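Local atomic coordinates of hydroxymethyldihydropterin pyrophosphokinase-dihydropteroate synthase, putative (Plasmodium vivax, PDB entry 5Z79), a protein that catalyses two consecutive steps of folate synthesis, pyrophosphorylation of 6-hydroxymethyl-7,8-dihydropterin and condensation of the resulting diphosphate with 4-aminobenzoate to give dihydropteroate. Residues 88-93 with 239-244; 117-122 with 214-219; 660-665 with 673-678. All coordinates share one frame; numbering follows the deposited sequence.

Contact 1 of 3, residues 88-93 with 239-244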
loop_
_atom_site.group_PDB
_atom_site.type_symbol
_atom_site.label_atom_id
_atom_site.label_comp_id
_atom_site.label_asym_id
_atom_site.label_seq_id
_atom_site.Cartn_x
_atom_site.Cartn_y
_atom_site.Cartn_z
ATOM N N THR A 88 -19.881 16.116 -44.884
ATOM C CA THR A 88 -20.428 17.305 -45.563
ATOM C C THR A 88 -19.456 18.527 -45.618
ATOM O O THR A 88 -19.735 19.563 -46.267
ATOM C CB THR A 88 -21.742 17.748 -44.870
ATOM O OG1 THR A 88 -21.467 18.334 -43.581
ATOM C CG2 THR A 88 -22.679 16.549 -44.705
ATOM N N VAL A 89 -18.315 18.424 -44.944
ATOM C CA VAL A 89 -17.380 19.541 -44.972
ATOM C C VAL A 89 -16.593 19.559 -46.269
ATOM O O VAL A 89 -16.014 18.562 -46.693
ATOM C CB VAL A 89 -16.437 19.575 -43.749
ATOM C CG1 VAL A 89 -17.255 19.782 -42.472
ATOM C CG2 VAL A 89 -15.595 18.304 -43.620
ATOM N N GLU A 90 -16.570 20.727 -46.863
ATOM C CA GLU A 90 -15.900 21.018 -48.079
ATOM C C GLU A 90 -14.406 20.660 -47.970
ATOM O O GLU A 90 -13.864 20.788 -46.926
ATOM C CB GLU A 90 -16.027 22.540 -48.242
ATOM C CG GLU A 90 -17.435 23.145 -48.099
ATOM C CD GLU A 90 -17.542 24.412 -47.239
ATOM O OE1 GLU A 90 -17.315 24.358 -46.012
ATOM O OE2 GLU A 90 -17.925 25.471 -47.756
ATOM N N ASN A 91 -13.749 20.215 -49.045
ATOM C CA ASN A 91 -12.294 19.851 -49.119
ATOM C C ASN A 91 -11.277 21.001 -49.065
ATOM O O ASN A 91 -11.569 22.137 -49.458
ATOM C CB ASN A 91 -12.000 19.150 -50.445
ATOM C CG ASN A 91 -12.490 17.740 -50.484
ATOM O OD1 ASN A 91 -12.138 16.941 -49.652
ATOM N ND2 ASN A 91 -13.287 17.422 -51.465
ATOM N N SER A 92 -10.058 20.661 -48.648
ATOM C CA SER A 92 -8.924 21.579 -48.669
ATOM C C SER A 92 -8.415 21.630 -50.071
ATOM O O SER A 92 -8.384 20.631 -50.731
ATOM C CB SER A 92 -7.798 21.049 -47.773
ATOM O OG SER A 92 -6.678 21.916 -47.743
ATOM N N ARG A 93 -7.991 22.792 -50.518
ATOM C CA ARG A 93 -7.328 22.916 -51.798
ATOM C C ARG A 93 -5.960 22.347 -51.769
ATOM O O ARG A 93 -5.383 22.053 -52.800
ATOM C CB ARG A 93 -7.187 24.355 -52.185
ATOM C CG ARG A 93 -8.441 24.898 -52.800
ATOM C CD ARG A 93 -8.220 26.356 -53.029
ATOM N NE ARG A 93 -9.452 26.992 -53.426
ATOM C CZ ARG A 93 -9.825 27.194 -54.673
ATOM N NH1 ARG A 93 -9.059 26.805 -55.685
ATOM N NH2 ARG A 93 -10.971 27.808 -54.894
ATOM N N HIS A 239 -12.335 24.697 -51.082
ATOM C CA HIS A 239 -13.398 24.608 -52.103
ATOM C C HIS A 239 -14.785 24.818 -51.514
ATOM O O HIS A 239 -15.548 23.874 -51.363
ATOM C CB HIS A 239 -13.449 23.228 -52.756
ATOM C CG HIS A 239 -12.217 22.843 -53.492
ATOM N ND1 HIS A 239 -11.735 23.570 -54.550
ATOM C CD2 HIS A 239 -11.381 21.787 -53.338
ATOM C CE1 HIS A 239 -10.637 22.994 -55.001
ATOM N NE2 HIS A 239 -10.404 21.906 -54.283
ATOM N N ILE A 240 -15.137 26.051 -51.217
ATOM C CA ILE A 240 -16.419 26.313 -50.583
ATOM C C ILE A 240 -17.593 25.951 -51.488
ATOM O O ILE A 240 -17.610 26.308 -52.646
ATOM C CB ILE A 240 -16.564 27.783 -50.103
ATOM C CG1 ILE A 240 -16.468 28.769 -51.249
ATOM C CG2 ILE A 240 -15.535 28.126 -49.013
ATOM C CD1 ILE A 240 -16.819 30.211 -50.868
ATOM N N ASN A 241 -18.585 25.257 -50.954
ATOM C CA ASN A 241 -19.816 25.027 -51.687
ATOM C C ASN A 241 -20.567 26.319 -52.007
ATOM O O ASN A 241 -20.668 27.219 -51.164
ATOM C CB ASN A 241 -20.701 24.104 -50.894
ATOM C CG ASN A 241 -20.176 22.680 -50.886
ATOM O OD1 ASN A 241 -19.704 22.183 -49.876
ATOM N ND2 ASN A 241 -20.252 22.022 -52.034
ATOM N N HIS A 242 -21.086 26.390 -53.233
ATOM C CA HIS A 242 -21.748 27.578 -53.765
ATOM C C HIS A 242 -23.258 27.405 -54.000
ATOM O O HIS A 242 -23.897 28.314 -54.547
ATOM C CB HIS A 242 -21.080 27.984 -55.087
ATOM C CG HIS A 242 -20.090 29.101 -54.943
ATOM N ND1 HIS A 242 -20.362 30.397 -55.344
ATOM C CD2 HIS A 242 -18.826 29.115 -54.443
ATOM C CE1 HIS A 242 -19.307 31.157 -55.099
ATOM N NE2 HIS A 242 -18.359 30.404 -54.560
ATOM N N THR A 243 -23.810 26.270 -53.650
ATOM C CA THR A 243 -25.200 26.000 -53.958
ATOM C C THR A 243 -26.298 26.469 -53.033
ATOM O O THR A 243 -26.178 26.430 -51.861
ATOM C CB THR A 243 -25.371 24.527 -54.381
ATOM O OG1 THR A 243 -24.942 23.648 -53.348
ATOM C CG2 THR A 243 -24.612 24.225 -55.618
ATOM N N SER A 244 -27.395 26.893 -53.612
ATOM C CA SER A 244 -28.562 27.265 -52.816
ATOM C C SER A 244 -28.930 26.237 -51.742
ATOM O O SER A 244 -29.291 26.606 -50.635
ATOM C CB SER A 244 -29.764 27.543 -53.726
ATOM O OG SER A 244 -29.677 28.868 -54.251
HETATM O O HOH W 1 -19.831 27.898 -48.156
#
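E90 and N91 face I240 and H239 across two irregular loops, with the CA atoms of N91 and H239 5.7 Å apart, close enough for a backbone bond. Both loops lie at the surface of the HPPK module, a ferredoxin-like fold whose antiparallel sheet carries its first four strands in the order 4-1-3-2. H239 N donates to N91 O over 3.1 Å.

E90 carries the side-chain hydrogen bonds. It points toward the other loop, with CG anti to the carbonyl carbon (chi1 -51°), and a bend at chi2 sets CD near I240 CA and N241 N. OE2 receives N241 N at 3.3 Å on its anti lone pair. A water donates to the same OE2 at 3.1 Å and also to N241 O. OE1 is taken by the hydroxyl of Y183. A carboxylate suits this buried place because it can accept from several donors at once; R248 adds only a long, weak ion pair. The N241 amide lies nearly parallel to the carboxylate, their planes 8° apart, but the two side chains cross obliquely and what meets is OD1 of N241 and CG of E90. I240 points away overall, though its CB touches E90 OE2, and packs its aliphatic side chain on Y231, I234 and T235, while V89 rests on helix 27-42.

H239 adds the contacts of its ring. R93 crosses one face of the imidazole: its CG lies 3.9 Å from the ring centroid, a CH-pi contact that uses the aliphatic part of a long polar chain. Beyond it H239 ND1 lies 4.1 Å above the guanidinium plane of R93, over its centre, the two planes 42° apart, while N91 CB meets the edge of the imidazole at CD2, 4.0 Å away.

Contact 2 of 3, residues 117-122 with 214-219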
loop_
_atom_site.group_PDB
_atom_site.type_symbol
_atom_site.label_atom_id
_atom_site.label_comp_id
_atom_site.label_asym_id
_atom_site.label_seq_id
_atom_site.Cartn_x
_atom_site.Cartn_y
_atom_site.Cartn_z
ATOM N N ASN A 117 10.098 32.135 -42.913
ATOM C CA ASN A 117 9.687 33.026 -43.993
ATOM C C ASN A 117 9.512 34.424 -43.425
ATOM O O ASN A 117 9.214 34.570 -42.247
ATOM C CB ASN A 117 8.322 32.624 -44.547
ATOM C CG ASN A 117 8.337 31.292 -45.266
ATOM O OD1 ASN A 117 9.390 30.815 -45.679
ATOM N ND2 ASN A 117 7.154 30.689 -45.434
ATOM N N GLU A 118 9.641 35.445 -44.271
ATOM C CA GLU A 118 9.483 36.857 -43.854
ATOM C C GLU A 118 8.010 37.099 -43.542
ATOM O O GLU A 118 7.134 36.529 -44.207
ATOM C CB GLU A 118 9.893 37.788 -44.989
ATOM C CG GLU A 118 11.307 37.589 -45.499
ATOM C CD GLU A 118 12.323 38.289 -44.613
ATOM O OE1 GLU A 118 12.001 38.591 -43.442
ATOM O OE2 GLU A 118 13.448 38.565 -45.098
ATOM N N SER A 119 7.710 37.920 -42.547
ATOM C CA SER A 119 6.308 38.154 -42.248
ATOM C C SER A 119 5.670 39.003 -43.317
ATOM O O SER A 119 6.053 40.150 -43.480
ATOM C CB SER A 119 6.123 38.838 -40.886
ATOM O OG SER A 119 4.741 39.005 -40.598
ATOM N N ILE A 120 4.693 38.465 -44.034
ATOM C CA ILE A 120 3.862 39.309 -44.870
ATOM C C ILE A 120 3.300 40.417 -44.011
ATOM O O ILE A 120 3.545 41.587 -44.299
ATOM C CB ILE A 120 2.697 38.573 -45.539
ATOM C CG1 ILE A 120 3.176 37.806 -46.788
ATOM C CG2 ILE A 120 1.619 39.558 -45.966
ATOM C CD1 ILE A 120 3.428 36.325 -46.562
ATOM N N ILE A 121 2.570 40.058 -42.955
ATOM C CA ILE A 121 1.987 41.065 -42.060
ATOM C C ILE A 121 3.044 41.864 -41.266
ATOM O O ILE A 121 4.077 41.333 -40.880
ATOM C CB ILE A 121 0.935 40.426 -41.105
ATOM C CG1 ILE A 121 -0.290 40.050 -41.891
ATOM C CG2 ILE A 121 0.486 41.397 -40.004
ATOM C CD1 ILE A 121 -1.182 39.132 -41.119
ATOM N N ARG A 122 2.740 43.136 -41.022
ATOM C CA ARG A 122 3.609 44.055 -40.274
ATOM C C ARG A 122 3.997 43.546 -38.862
ATOM O O ARG A 122 3.138 43.332 -38.007
ATOM C CB ARG A 122 2.928 45.445 -40.205
ATOM C CG ARG A 122 3.629 46.484 -39.348
ATOM C CD ARG A 122 2.785 47.745 -39.157
ATOM N NE ARG A 122 2.119 47.857 -37.835
ATOM C CZ ARG A 122 2.494 48.653 -36.813
ATOM N NH1 ARG A 122 3.561 49.449 -36.905
ATOM N NH2 ARG A 122 1.783 48.661 -35.681
ATOM N N ASN A 214 5.422 31.119 -36.144
ATOM C CA ASN A 214 6.799 31.371 -36.449
ATOM C C ASN A 214 7.428 32.204 -35.364
ATOM O O ASN A 214 6.911 32.350 -34.298
ATOM C CB ASN A 214 6.920 32.079 -37.775
ATOM C CG ASN A 214 6.860 31.154 -38.949
ATOM O OD1 ASN A 214 7.223 30.015 -38.882
ATOM N ND2 ASN A 214 6.425 31.667 -40.034
ATOM N N ASN A 215 8.550 32.804 -35.662
ATOM C CA ASN A 215 9.149 33.726 -34.708
ATOM C C ASN A 215 8.486 35.110 -34.639
ATOM O O ASN A 215 8.981 35.991 -33.927
ATOM C CB ASN A 215 10.648 33.898 -35.035
ATOM C CG ASN A 215 10.909 34.496 -36.426
ATOM O OD1 ASN A 215 10.270 34.152 -37.417
ATOM N ND2 ASN A 215 11.885 35.369 -36.501
ATOM N N TYR A 216 7.374 35.298 -35.354
ATOM C CA TYR A 216 6.829 36.639 -35.581
ATOM C C TYR A 216 6.348 37.276 -34.290
ATOM O O TYR A 216 5.883 36.579 -33.390
ATOM C CB TYR A 216 5.665 36.634 -36.601
ATOM C CG TYR A 216 5.933 36.077 -38.009
ATOM C CD1 TYR A 216 7.209 35.833 -38.472
ATOM C CD2 TYR A 216 4.869 35.830 -38.875
ATOM C CE1 TYR A 216 7.417 35.315 -39.733
ATOM C CE2 TYR A 216 5.064 35.331 -40.145
ATOM C CZ TYR A 216 6.342 35.072 -40.580
ATOM O OH TYR A 216 6.538 34.575 -41.868
ATOM N N THR A 217 6.494 38.599 -34.225
ATOM C CA THR A 217 5.982 39.441 -33.151
ATOM C C THR A 217 5.078 40.460 -33.781
ATOM O O THR A 217 5.546 41.337 -34.435
ATOM C CB THR A 217 7.110 40.231 -32.457
ATOM O OG1 THR A 217 7.968 39.342 -31.733
ATOM C CG2 THR A 217 6.550 41.257 -31.476
ATOM N N ILE A 218 3.781 40.360 -33.558
ATOM C CA ILE A 218 2.789 41.131 -34.311
ATOM C C ILE A 218 1.717 41.735 -33.381
ATOM O O ILE A 218 1.213 41.064 -32.493
ATOM C CB ILE A 218 2.090 40.197 -35.353
ATOM C CG1 ILE A 218 3.079 39.766 -36.450
ATOM C CG2 ILE A 218 0.831 40.847 -35.922
ATOM C CD1 ILE A 218 2.652 38.580 -37.270
ATOM N N PHE A 219 1.355 42.992 -33.610
ATOM C CA PHE A 219 0.152 43.565 -33.007
ATOM C C PHE A 219 -0.594 44.536 -33.941
ATOM O O PHE A 219 -0.178 45.672 -34.143
ATOM C CB PHE A 219 0.491 44.245 -31.697
ATOM C CG PHE A 219 -0.681 44.376 -30.771
ATOM C CD1 PHE A 219 -1.719 45.257 -31.049
ATOM C CD2 PHE A 219 -0.744 43.632 -29.627
ATOM C CE1 PHE A 219 -2.797 45.391 -30.201
ATOM C CE2 PHE A 219 -1.818 43.760 -28.773
ATOM C CZ PHE A 219 -2.846 44.643 -29.060
#
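Y216 OH donates to N117 O over 2.7 Å, approaching the carbonyl from above its plane (68° out of it), with the acceptor lying near the plane of the tyrosine ring at its edge. E118 O is also near this hydroxyl, at 3.1 Å. Tyrosine suits the place because it pairs a long flat surface with a donor at its end: behind the hydroxyl, S119 CB sits over the middle of one ring face, 3.6 Å from the centroid, in a CH-pi contact. The small serine lets its backbone come down onto the ring, with S119 CA 3.5 Å from Y216 CZ. N214 CB covers the opposite face, toward the rim.

The loop 117-122 runs in nearly the same direction as residues 216-219, 15° apart, and lies over the start of strand 218-220, which pairs with strand 262-264 in a small two-stranded antiparallel sheet of the HPPK module. I218 joins that sheet by a backbone bond to I264. Its chi1 of -68° sets CG1 beside the backbone N and leaves CG2 anti to it, where CG2 meets I121 CG2 at 4.1 Å; the two branched side chains cross at about a right angle, and both also touch L262. At the far end R122, bent at chi3, brings NH2 to 3.9 Å from F219 O, while its NE forms a salt bridge with E220.

Contact 3 of 3, residues 660-665 with 673-678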
loop_
_atom_site.group_PDB
_atom_site.type_symbol
_atom_site.label_atom_id
_atom_site.label_comp_id
_atom_site.label_asym_id
_atom_site.label_seq_id
_atom_site.Cartn_x
_atom_site.Cartn_y
_atom_site.Cartn_z
ATOM N N PHE A 660 -11.704 -21.847 -2.377
ATOM C CA PHE A 660 -11.174 -21.019 -3.507
ATOM C C PHE A 660 -11.245 -21.892 -4.726
ATOM O O PHE A 660 -10.754 -23.037 -4.743
ATOM C CB PHE A 660 -9.724 -20.497 -3.336
ATOM C CG PHE A 660 -9.359 -19.324 -4.250
ATOM C CD1 PHE A 660 -9.103 -19.516 -5.614
ATOM C CD2 PHE A 660 -9.227 -18.024 -3.741
ATOM C CE1 PHE A 660 -8.759 -18.461 -6.437
ATOM C CE2 PHE A 660 -8.876 -16.970 -4.558
ATOM C CZ PHE A 660 -8.645 -17.192 -5.897
ATOM N N LYS A 661 -11.893 -21.333 -5.735
ATOM C CA LYS A 661 -11.940 -21.927 -7.035
ATOM C C LYS A 661 -11.266 -20.943 -8.009
ATOM O O LYS A 661 -11.524 -19.744 -8.002
ATOM C CB LYS A 661 -13.413 -22.226 -7.398
ATOM C CG LYS A 661 -13.620 -23.496 -8.237
ATOM C CD LYS A 661 -14.947 -23.491 -8.992
ATOM C CE LYS A 661 -16.070 -23.957 -8.098
ATOM N NZ LYS A 661 -16.081 -25.453 -7.988
ATOM N N MET A 662 -10.358 -21.450 -8.819
ATOM C CA MET A 662 -9.984 -20.726 -10.024
ATOM C C MET A 662 -11.140 -20.910 -11.007
ATOM O O MET A 662 -11.979 -21.843 -10.859
ATOM C CB MET A 662 -8.715 -21.283 -10.670
ATOM C CG MET A 662 -7.568 -21.556 -9.719
ATOM S SD MET A 662 -6.384 -22.748 -10.391
ATOM C CE MET A 662 -6.998 -24.296 -9.701
ATOM N N SER A 663 -11.191 -20.020 -11.996
ATOM C CA SER A 663 -12.101 -20.186 -13.110
ATOM C C SER A 663 -11.333 -19.874 -14.369
ATOM O O SER A 663 -10.324 -19.161 -14.331
ATOM C CB SER A 663 -13.291 -19.243 -12.979
ATOM O OG SER A 663 -12.892 -17.900 -13.227
ATOM N N HIS A 664 -11.804 -20.410 -15.496
ATOM C CA HIS A 664 -11.217 -20.079 -16.809
ATOM C C HIS A 664 -9.681 -20.348 -16.823
ATOM O O HIS A 664 -8.857 -19.501 -17.210
ATOM C CB HIS A 664 -11.614 -18.631 -17.189
ATOM C CG HIS A 664 -13.103 -18.408 -17.161
ATOM N ND1 HIS A 664 -13.993 -19.205 -17.868
ATOM C CD2 HIS A 664 -13.862 -17.519 -16.474
ATOM C CE1 HIS A 664 -15.233 -18.798 -17.639
ATOM N NE2 HIS A 664 -15.182 -17.778 -16.794
ATOM N N MET A 665 -9.364 -21.566 -16.377
ATOM C CA MET A 665 -8.011 -22.075 -16.133
ATOM C C MET A 665 -7.979 -23.488 -16.778
ATOM O O MET A 665 -8.775 -24.386 -16.400
ATOM C CB MET A 665 -7.730 -22.113 -14.596
ATOM C CG MET A 665 -6.349 -22.635 -14.191
ATOM S SD MET A 665 -4.988 -21.472 -14.546
ATOM C CE MET A 665 -3.743 -22.600 -15.171
ATOM N N LEU A 673 -0.428 -25.082 -8.039
ATOM C CA LEU A 673 0.531 -23.982 -8.279
ATOM C C LEU A 673 -0.155 -22.720 -8.828
ATOM O O LEU A 673 0.265 -21.606 -8.535
ATOM C CB LEU A 673 1.622 -24.433 -9.278
ATOM C CG LEU A 673 2.786 -23.493 -9.715
ATOM C CD1 LEU A 673 4.042 -23.784 -8.898
ATOM C CD2 LEU A 673 3.097 -23.630 -11.204
ATOM N N TYR A 674 -1.181 -22.886 -9.658
ATOM C CA TYR A 674 -1.854 -21.726 -10.236
ATOM C C TYR A 674 -2.824 -21.100 -9.248
ATOM O O TYR A 674 -3.196 -19.947 -9.420
ATOM C CB TYR A 674 -2.569 -22.073 -11.557
ATOM C CG TYR A 674 -1.686 -21.890 -12.766
ATOM C CD1 TYR A 674 -1.504 -20.621 -13.347
ATOM C CD2 TYR A 674 -1.008 -22.981 -13.335
ATOM C CE1 TYR A 674 -0.672 -20.463 -14.452
ATOM C CE2 TYR A 674 -0.177 -22.822 -14.448
ATOM C CZ TYR A 674 -0.020 -21.571 -14.991
ATOM O OH TYR A 674 0.799 -21.455 -16.070
ATOM N N GLN A 675 -3.247 -21.847 -8.233
ATOM C CA GLN A 675 -3.858 -21.230 -7.065
ATOM C C GLN A 675 -2.922 -20.201 -6.462
ATOM O O GLN A 675 -3.318 -19.109 -6.131
ATOM C CB GLN A 675 -4.143 -22.253 -5.982
ATOM C CG GLN A 675 -5.469 -22.959 -6.135
ATOM C CD GLN A 675 -6.633 -21.997 -5.989
ATOM O OE1 GLN A 675 -7.544 -21.946 -6.849
ATOM N NE2 GLN A 675 -6.618 -21.231 -4.892
ATOM N N LYS A 676 -1.669 -20.577 -6.302
ATOM C CA LYS A 676 -0.676 -19.665 -5.802
ATOM C C LYS A 676 -0.309 -18.588 -6.789
ATOM O O LYS A 676 0.091 -17.518 -6.386
ATOM C CB LYS A 676 0.603 -20.407 -5.472
ATOM C CG LYS A 676 0.432 -21.544 -4.484
ATOM C CD LYS A 676 1.782 -22.156 -4.149
ATOM C CE LYS A 676 1.653 -23.257 -3.116
ATOM N NZ LYS A 676 2.996 -23.859 -2.920
ATOM N N ASN A 677 -0.372 -18.863 -8.079
ATOM C CA ASN A 677 0.018 -17.843 -9.045
ATOM C C ASN A 677 -1.055 -16.778 -9.173
ATOM O O ASN A 677 -0.763 -15.587 -9.275
ATOM C CB ASN A 677 0.324 -18.453 -10.412
ATOM C CG ASN A 677 1.005 -17.460 -11.358
ATOM O OD1 ASN A 677 0.509 -16.345 -11.579
ATOM N ND2 ASN A 677 2.152 -17.860 -11.915
ATOM N N ILE A 678 -2.303 -17.220 -9.172
ATOM C CA ILE A 678 -3.421 -16.295 -9.200
ATOM C C ILE A 678 -3.465 -15.383 -7.958
ATOM O O ILE A 678 -3.640 -14.177 -8.108
ATOM C CB ILE A 678 -4.761 -17.025 -9.406
ATOM C CG1 ILE A 678 -4.946 -17.349 -10.890
ATOM C CG2 ILE A 678 -5.923 -16.161 -8.933
ATOM C CD1 ILE A 678 -6.150 -18.224 -11.195
#
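M662 reaches from the loop 660-665 onto helix 671-691 and meets it with every side-chain atom. CB lies 4.0 Å from I678 CD1, and CG stays beside the same methyl. SD comes next, 4.0 Å from Y674 CB. A bend at chi3 (-94°) then sets CE alongside Q675, 3.7 Å from OE1 and 4.1 Å from CG. An unbranched, flexible methionine can lie in this way across Y674, Q675 and, one turn on, I678.

F660 offers I678 a broad apolar ring, its CZ 4.2 Å from I678 CG2, with the Q675 amide steeply inclined to that ring (planes 74° apart). M665 has a flexible thioether that can lay its methyl on an aromatic face: CE makes a CH-pi contact over the centre of the Y674 ring, and SD, oblique at 4.2 Å from the centroid, a Met-aromatic one.

The contact lies at the subunit interface: K661 N is hydrogen-bonded to Q675 OE1 of the second subunit, on which F660 also packs. Helix 671-691 belongs to the TIM-barrel DHPS module; L673 and N677 turn to helix 582-585, and the helix leads on to strand 695-698, which runs parallel to strand 336-342.

Contacts 1 and 2 belong to the HPPK half of the enzyme and contact 3 to the DHPS half, on opposite sides of the chain's centre. Along the chain contact 2 is nested inside the loop closed by contact 1, yet the two do not touch: their centres are 30 Å apart and their nearest atoms about 17 Å. Contact 3 follows both, its centre 61 Å from that of contact 1 and 67 Å from that of contact 2. Contacts 2 and 3 each come near a different ligand site: the F219 side chain is about 7 Å from the ATP analogue (diphosphomethylphosphonic acid adenosyl ester) in the HPPK site, and that of Y674 about 7 Å from 4-aminobenzoic acid in the DHPS site.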